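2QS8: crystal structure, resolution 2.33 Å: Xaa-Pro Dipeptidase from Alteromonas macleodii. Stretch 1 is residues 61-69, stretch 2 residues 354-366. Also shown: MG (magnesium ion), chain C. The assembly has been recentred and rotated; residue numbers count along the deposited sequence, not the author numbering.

Stretch 1 (61-69) VLPGLMDMH
Stretch 2, residues 354-366: AIQSATMETAKLL

Two segments of one chain, far apart in sequence, pack together and bury 592 Å² in total. Residues 61-63 form the end of a strand, G64 is a break, and 65-67 are extended again. The chain turns a corner at M68. In the second segment a helix leads into A358 and T359, which form a link, and a second helix runs from M360 to L365.

The register is set at M66 and A358, whose CA atoms lie 5.0 Å apart. Here M66 N donates to A358 O at 2.8 Å, with an N-H...O angle of 135°. This is the one hydrogen bond between the segments. It ties the extended backbone (M66 phi/psi -127/139) to the link between the helices (A358 -110/8).

M66 and M68, both selenomethionine, cover the most surface. Their CB atoms point toward the second helix, while that of D67, between them, points away.

M66 has chi angles -64° (m), -173° (t) and -150° (t), so its side chain is nearly extended. M66 CB lies 3.1 Å from T362 OG1. T362 OG1 is already engaged, donating to T359 O at 3.0 Å. Farther out, M66 SE is 3.7 Å from A363 N, and M66 CE packs on A363 CB at 3.7 Å. M66 CE also lies 3.6 Å from T359 O. The side chain thus crosses the first turn of the helix.

M68 has phi/psi -77/2 and a folded side chain, with chi angles -58°, -62° and -70° (m, m, m). M68 CG meets T362 CG2 at 3.5 Å, so T362 (chi1 48°, p) touches both selenomethionines. M68 CE reaches L366 CG at 3.8 Å. M68 CE and L365 CD2 are 3.0 Å apart, too close for apolar atoms; this spot in the model is a clash and its detail should not be trusted. L365 is t, p and L366 is m, t.

T359 receives the other flank. Its phi/psi is -125/-78 and its chi1 is 46° (p). T359 OG1 donates to I355 O at 2.8 Å, back into the preceding helix. T359 sits at the N-cap position of the second helix, but its side chain makes no capping bond. T359 CG2 lies 3.3 Å from P63 CG and 4.1 Å from L65 CD2.

Beyond it, L62 (m, p) brings CD2 to within 4.0 Å of I355 CG2 (I355 m, t). L65 (m, t) starts sideways, but its end comes nearer, with CD2 4.3 Å from A358 CB.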

ATOM      1  N   VAL A  61      51.480  11.342 -18.996  1.00 30.11           N
ATOM      2  CA  VAL A  61      50.124  11.138 -19.478  1.00 28.67           C
ATOM      3  C   VAL A  61      49.447  10.022 -18.685  1.00 29.24           C
ATOM      4  O   VAL A  61      50.087   9.033 -18.305  1.00 29.20           O
ATOM      5  CB  VAL A  61      50.123  10.776 -20.991  1.00 30.09           C
ATOM      6  CG1 VAL A  61      48.715  10.426 -21.448  1.00 29.21           C
ATOM      7  CG2 VAL A  61      50.671  11.944 -21.806  1.00 27.96           C
ATOM      8  N   LEU A  62      48.156  10.199 -18.415  1.00 27.31           N
ATOM      9  CA  LEU A  62      47.382   9.198 -17.691  1.00 24.82           C
ATOM     10  C   LEU A  62      46.011   9.089 -18.354  1.00 23.13           C
ATOM     11  O   LEU A  62      45.629   9.937 -19.163  1.00 22.81           O
ATOM     12  CB  LEU A  62      47.188   9.600 -16.221  1.00 25.07           C
ATOM     13  CG  LEU A  62      48.370  10.125 -15.398  1.00 26.71           C
ATOM     14  CD1 LEU A  62      48.509  11.621 -15.615  1.00 23.01           C
ATOM     15  CD2 LEU A  62      48.152   9.840 -13.923  1.00 23.99           C
ATOM     16  N   PRO A  63      45.266   8.021 -18.054  1.00 22.11           N
ATOM     17  CA  PRO A  63      43.956   7.963 -18.698  1.00 24.01           C
ATOM     18  C   PRO A  63      43.048   8.923 -17.923  1.00 25.57           C
ATOM     19  O   PRO A  63      43.391   9.323 -16.812  1.00 25.11           O
ATOM     20  CB  PRO A  63      43.559   6.494 -18.557  1.00 22.99           C
ATOM     21  CG  PRO A  63      44.272   6.046 -17.332  1.00 22.31           C
ATOM     22  CD  PRO A  63      45.596   6.758 -17.375  1.00 22.90           C
ATOM     23  N   GLY A  64      41.923   9.317 -18.513  1.00 25.60           N
ATOM     24  CA  GLY A  64      41.017  10.223 -17.831  1.00 25.44           C
ATOM     25  C   GLY A  64      40.644   9.720 -16.450  1.00 25.85           C
ATOM     26  O   GLY A  64      40.348   8.545 -16.280  1.00 27.27           O
ATOM     27  N   LEU A  65      40.659  10.600 -15.457  1.00 25.67           N
ATOM     28  CA  LEU A  65      40.320  10.204 -14.092  1.00 26.03           C
ATOM     29  C   LEU A  65      38.801  10.136 -13.843  1.00 24.01           C
ATOM     30  O   LEU A  65      38.023  10.821 -14.505  1.00 23.46           O
ATOM     31  CB  LEU A  65      40.979  11.177 -13.107  1.00 26.82           C
ATOM     32  CG  LEU A  65      42.510  11.259 -13.243  1.00 27.98           C
ATOM     33  CD1 LEU A  65      43.046  12.355 -12.332  1.00 27.12           C
ATOM     34  CD2 LEU A  65      43.137   9.914 -12.904  1.00 23.69           C
HETATM   35  N   MSE A  66      38.402   9.309 -12.883  1.00 23.67           N
HETATM   36  CA  MSE A  66      36.993   9.140 -12.544  1.00 24.34           C
HETATM   37  C   MSE A  66      36.676   9.337 -11.059  1.00 23.65           C
HETATM   38  O   MSE A  66      37.435   8.907 -10.195  1.00 22.21           O
HETATM   39  CB  MSE A  66      36.536   7.748 -12.966  1.00 21.49           C
HETATM   40  CG  MSE A  66      36.584   7.526 -14.444  1.00 20.98           C
HETATM   41 SE   MSE A  66      35.769   5.804 -14.944  1.00 25.80          SE
HETATM   42  CE  MSE A  66      36.822   5.382 -16.543  1.00 19.73           C
ATOM     43  N   ASP A  67      35.560  10.001 -10.773  1.00 23.08           N
ATOM     44  CA  ASP A  67      35.130  10.249  -9.396  1.00 21.98           C
ATOM     45  C   ASP A  67      33.756   9.589  -9.252  1.00 20.80           C
ATOM     46  O   ASP A  67      32.789  10.013  -9.864  1.00 19.84           O
ATOM     47  CB  ASP A  67      35.039  11.760  -9.128  1.00 22.88           C
ATOM     48  CG  ASP A  67      34.916  12.089  -7.649  1.00 24.13           C
ATOM     49  OD1 ASP A  67      34.328  11.282  -6.900  1.00 23.82           O
ATOM     50  OD2 ASP A  67      35.401  13.168  -7.235  1.00 26.02           O
HETATM   51  N   MSE A  68      33.689   8.532  -8.449  1.00 21.49           N
HETATM   52  CA  MSE A  68      32.446   7.783  -8.252  1.00 20.44           C
HETATM   53  C   MSE A  68      31.412   8.446  -7.331  1.00 23.14           C
HETATM   54  O   MSE A  68      30.360   7.857  -7.079  1.00 22.57           O
HETATM   55  CB  MSE A  68      32.760   6.407  -7.669  1.00 18.50           C
HETATM   56  CG  MSE A  68      33.700   5.543  -8.485  1.00 17.13           C
HETATM   57 SE   MSE A  68      32.838   5.208 -10.197  1.00 25.22          SE
HETATM   58  CE  MSE A  68      31.361   4.028  -9.749  1.00 23.18           C
ATOM     59  N   HIS A  69      31.701   9.640  -6.816  1.00 22.03           N
ATOM     60  CA  HIS A  69      30.765  10.267  -5.887  1.00 22.16           C
ATOM     61  C   HIS A  69      30.830  11.789  -5.877  1.00 20.96           C
ATOM     62  O   HIS A  69      31.583  12.387  -5.105  1.00 19.54           O
ATOM     63  CB  HIS A  69      31.028   9.718  -4.481  1.00 22.33           C
ATOM     64  CG  HIS A  69      29.915   9.950  -3.505  1.00 25.96           C
ATOM     65  ND1 HIS A  69      29.309   8.921  -2.816  1.00 26.42           N
ATOM     66  CD2 HIS A  69      29.337  11.091  -3.062  1.00 25.72           C
ATOM     67  CE1 HIS A  69      28.409   9.420  -1.987  1.00 24.81           C
ATOM     68  NE2 HIS A  69      28.407  10.734  -2.117  1.00 26.11           N
ATOM     69  N   ALA A 354      46.476   3.980  -6.130  1.00 29.87           N
ATOM     70  CA  ALA A 354      45.505   5.049  -5.994  1.00 30.51           C
ATOM     71  C   ALA A 354      45.054   5.511  -7.376  1.00 30.03           C
ATOM     72  O   ALA A 354      43.861   5.688  -7.611  1.00 30.39           O
ATOM     73  CB  ALA A 354      46.107   6.213  -5.215  1.00 29.99           C
ATOM     74  N   ILE A 355      46.001   5.705  -8.290  1.00 29.34           N
ATOM     75  CA  ILE A 355      45.649   6.141  -9.635  1.00 29.09           C
ATOM     76  C   ILE A 355      44.825   5.074 -10.360  1.00 29.94           C
ATOM     77  O   ILE A 355      43.936   5.395 -11.146  1.00 30.03           O
ATOM     78  CB  ILE A 355      46.898   6.461 -10.468  1.00 28.80           C
ATOM     79  CG1 ILE A 355      47.667   7.604  -9.812  1.00 30.57           C
ATOM     80  CG2 ILE A 355      46.495   6.852 -11.877  1.00 26.93           C
ATOM     81  CD1 ILE A 355      48.989   7.914 -10.455  1.00 31.33           C
ATOM     82  N   GLN A 356      45.120   3.805 -10.087  1.00 29.35           N
ATOM     83  CA  GLN A 356      44.385   2.725 -10.732  1.00 31.02           C
ATOM     84  C   GLN A 356      42.959   2.656 -10.192  1.00 30.46           C
ATOM     85  O   GLN A 356      42.051   2.185 -10.877  1.00 31.93           O
ATOM     86  CB  GLN A 356      45.113   1.384 -10.536  1.00 29.99           C
ATOM     87  CG  GLN A 356      46.520   1.385 -11.131  1.00 31.81           C
ATOM     88  CD  GLN A 356      47.188   0.024 -11.122  1.00 30.87           C
ATOM     89  OE1 GLN A 356      47.155  -0.692 -10.130  1.00 32.34           O
ATOM     90  NE2 GLN A 356      47.818  -0.327 -12.236  1.00 32.27           N
ATOM     91  N   SER A 357      42.757   3.152  -8.974  1.00 29.40           N
ATOM     92  CA  SER A 357      41.436   3.135  -8.375  1.00 29.05           C
ATOM     93  C   SER A 357      40.540   4.220  -8.974  1.00 28.11           C
ATOM     94  O   SER A 357      39.332   4.200  -8.782  1.00 29.91           O
ATOM     95  CB  SER A 357      41.524   3.335  -6.861  1.00 28.70           C
ATOM     96  OG  SER A 357      41.660   4.707  -6.548  1.00 30.38           O
ATOM     97  N   ALA A 358      41.135   5.165  -9.693  1.00 28.13           N
ATOM     98  CA  ALA A 358      40.373   6.246 -10.308  1.00 26.10           C
ATOM     99  C   ALA A 358      40.338   6.092 -11.824  1.00 27.07           C
ATOM    100  O   ALA A 358      39.869   6.980 -12.532  1.00 26.32           O
ATOM    101  CB  ALA A 358      40.978   7.579  -9.938  1.00 26.20           C
ATOM    102  N   THR A 359      40.838   4.962 -12.310  1.00 27.22           N
ATOM    103  CA  THR A 359      40.862   4.678 -13.740  1.00 27.59           C
ATOM    104  C   THR A 359      40.165   3.347 -14.073  1.00 27.20           C
ATOM    105  O   THR A 359      39.023   3.335 -14.531  1.00 25.90           O
ATOM    106  CB  THR A 359      42.324   4.666 -14.279  1.00 27.10           C
ATOM    107  OG1 THR A 359      43.163   3.901 -13.408  1.00 27.38           O
ATOM    108  CG2 THR A 359      42.865   6.068 -14.356  1.00 26.61           C
HETATM  109  N   MSE A 360      40.847   2.231 -13.829  1.00 27.82           N
HETATM  110  CA  MSE A 360      40.283   0.906 -14.101  1.00 27.00           C
HETATM  111  C   MSE A 360      39.269   0.433 -13.056  1.00 26.87           C
HETATM  112  O   MSE A 360      38.280  -0.223 -13.386  1.00 26.70           O
HETATM  113  CB  MSE A 360      41.406  -0.139 -14.219  1.00 25.21           C
HETATM  114  CG  MSE A 360      42.202  -0.046 -15.518  1.00 20.80           C
HETATM  115 SE   MSE A 360      40.910  -0.271 -16.970  1.00 26.49          SE
HETATM  116  CE  MSE A 360      40.214  -2.083 -16.589  1.00 16.22           C
ATOM    117  N   GLU A 361      39.512   0.735 -11.790  1.00 26.76           N
ATOM    118  CA  GLU A 361      38.569   0.304 -10.759  1.00 26.32           C
ATOM    119  C   GLU A 361      37.231   1.024 -10.891  1.00 25.57           C
ATOM    120  O   GLU A 361      36.164   0.417 -10.735  1.00 23.83           O
ATOM    121  CB  GLU A 361      39.166   0.525  -9.369  1.00 26.83           C
ATOM    122  CG  GLU A 361      40.345  -0.402  -9.097  1.00 27.62           C
ATOM    123  CD  GLU A 361      40.034  -1.857  -9.461  1.00 28.46           C
ATOM    124  OE1 GLU A 361      39.334  -2.535  -8.684  1.00 30.71           O
ATOM    125  OE2 GLU A 361      40.477  -2.317 -10.534  1.00 29.22           O
ATOM    126  N   THR A 362      37.290   2.319 -11.192  1.00 24.19           N
ATOM    127  CA  THR A 362      36.089   3.106 -11.366  1.00 24.44           C
ATOM    128  C   THR A 362      35.373   2.650 -12.625  1.00 25.47           C
ATOM    129  O   THR A 362      34.145   2.579 -12.651  1.00 26.70           O
ATOM    130  CB  THR A 362      36.404   4.612 -11.494  1.00 24.74           C
ATOM    131  OG1 THR A 362      37.467   4.801 -12.436  1.00 24.56           O
ATOM    132  CG2 THR A 362      36.794   5.196 -10.144  1.00 24.12           C
ATOM    133  N   ALA A 363      36.140   2.339 -13.669  1.00 25.67           N
ATOM    134  CA  ALA A 363      35.559   1.885 -14.936  1.00 26.24           C
ATOM    135  C   ALA A 363      34.779   0.583 -14.765  1.00 26.21           C
ATOM    136  O   ALA A 363      33.761   0.379 -15.422  1.00 27.06           O
ATOM    137  CB  ALA A 363      36.641   1.712 -15.985  1.00 26.63           C
ATOM    138  N   LYS A 364      35.256  -0.294 -13.888  1.00 26.42           N
ATOM    139  CA  LYS A 364      34.575  -1.562 -13.639  1.00 27.97           C
ATOM    140  C   LYS A 364      33.270  -1.335 -12.865  1.00 27.47           C
ATOM    141  O   LYS A 364      32.242  -1.937 -13.174  1.00 27.87           O
ATOM    142  CB  LYS A 364      35.478  -2.512 -12.844  1.00 28.26           C
ATOM    143  CG  LYS A 364      36.754  -2.919 -13.565  1.00 30.16           C
ATOM    144  CD  LYS A 364      37.662  -3.728 -12.649  1.00 29.95           C
ATOM    145  CE  LYS A 364      39.041  -3.888 -13.256  1.00 31.58           C
ATOM    146  NZ  LYS A 364      40.002  -4.455 -12.266  1.00 31.74           N
ATOM    147  N   LEU A 365      33.323  -0.464 -11.860  1.00 26.91           N
ATOM    148  CA  LEU A 365      32.142  -0.150 -11.058  1.00 25.17           C
ATOM    149  C   LEU A 365      31.046   0.482 -11.920  1.00 24.48           C
ATOM    150  O   LEU A 365      29.866   0.267 -11.672  1.00 23.33           O
ATOM    151  CB  LEU A 365      32.504   0.794  -9.902  1.00 24.50           C
ATOM    152  CG  LEU A 365      31.386   1.172  -8.914  1.00 24.07           C
ATOM    153  CD1 LEU A 365      30.655  -0.073  -8.398  1.00 22.46           C
ATOM    154  CD2 LEU A 365      31.995   1.946  -7.755  1.00 20.10           C
ATOM    155  N   LEU A 366      31.445   1.253 -12.928  1.00 24.08           N
ATOM    156  CA  LEU A 366      30.488   1.886 -13.829  1.00 25.44           C
ATOM    157  C   LEU A 366      30.181   0.999 -15.034  1.00 26.88           C
ATOM    158  O   LEU A 366      29.447   1.404 -15.929  1.00 26.64           O
ATOM    159  CB  LEU A 366      31.013   3.236 -14.321  1.00 25.67           C
ATOM    160  CG  LEU A 366      30.787   4.472 -13.439  1.00 25.93           C
ATOM    161  CD1 LEU A 366      31.379   5.699 -14.112  1.00 21.57           C
ATOM    162  CD2 LEU A 366      29.294   4.689 -13.208  1.00 24.68           C
TER
HETATM  163 MG    MG C 500      27.021  12.332  -0.970  1.00 29.56          MG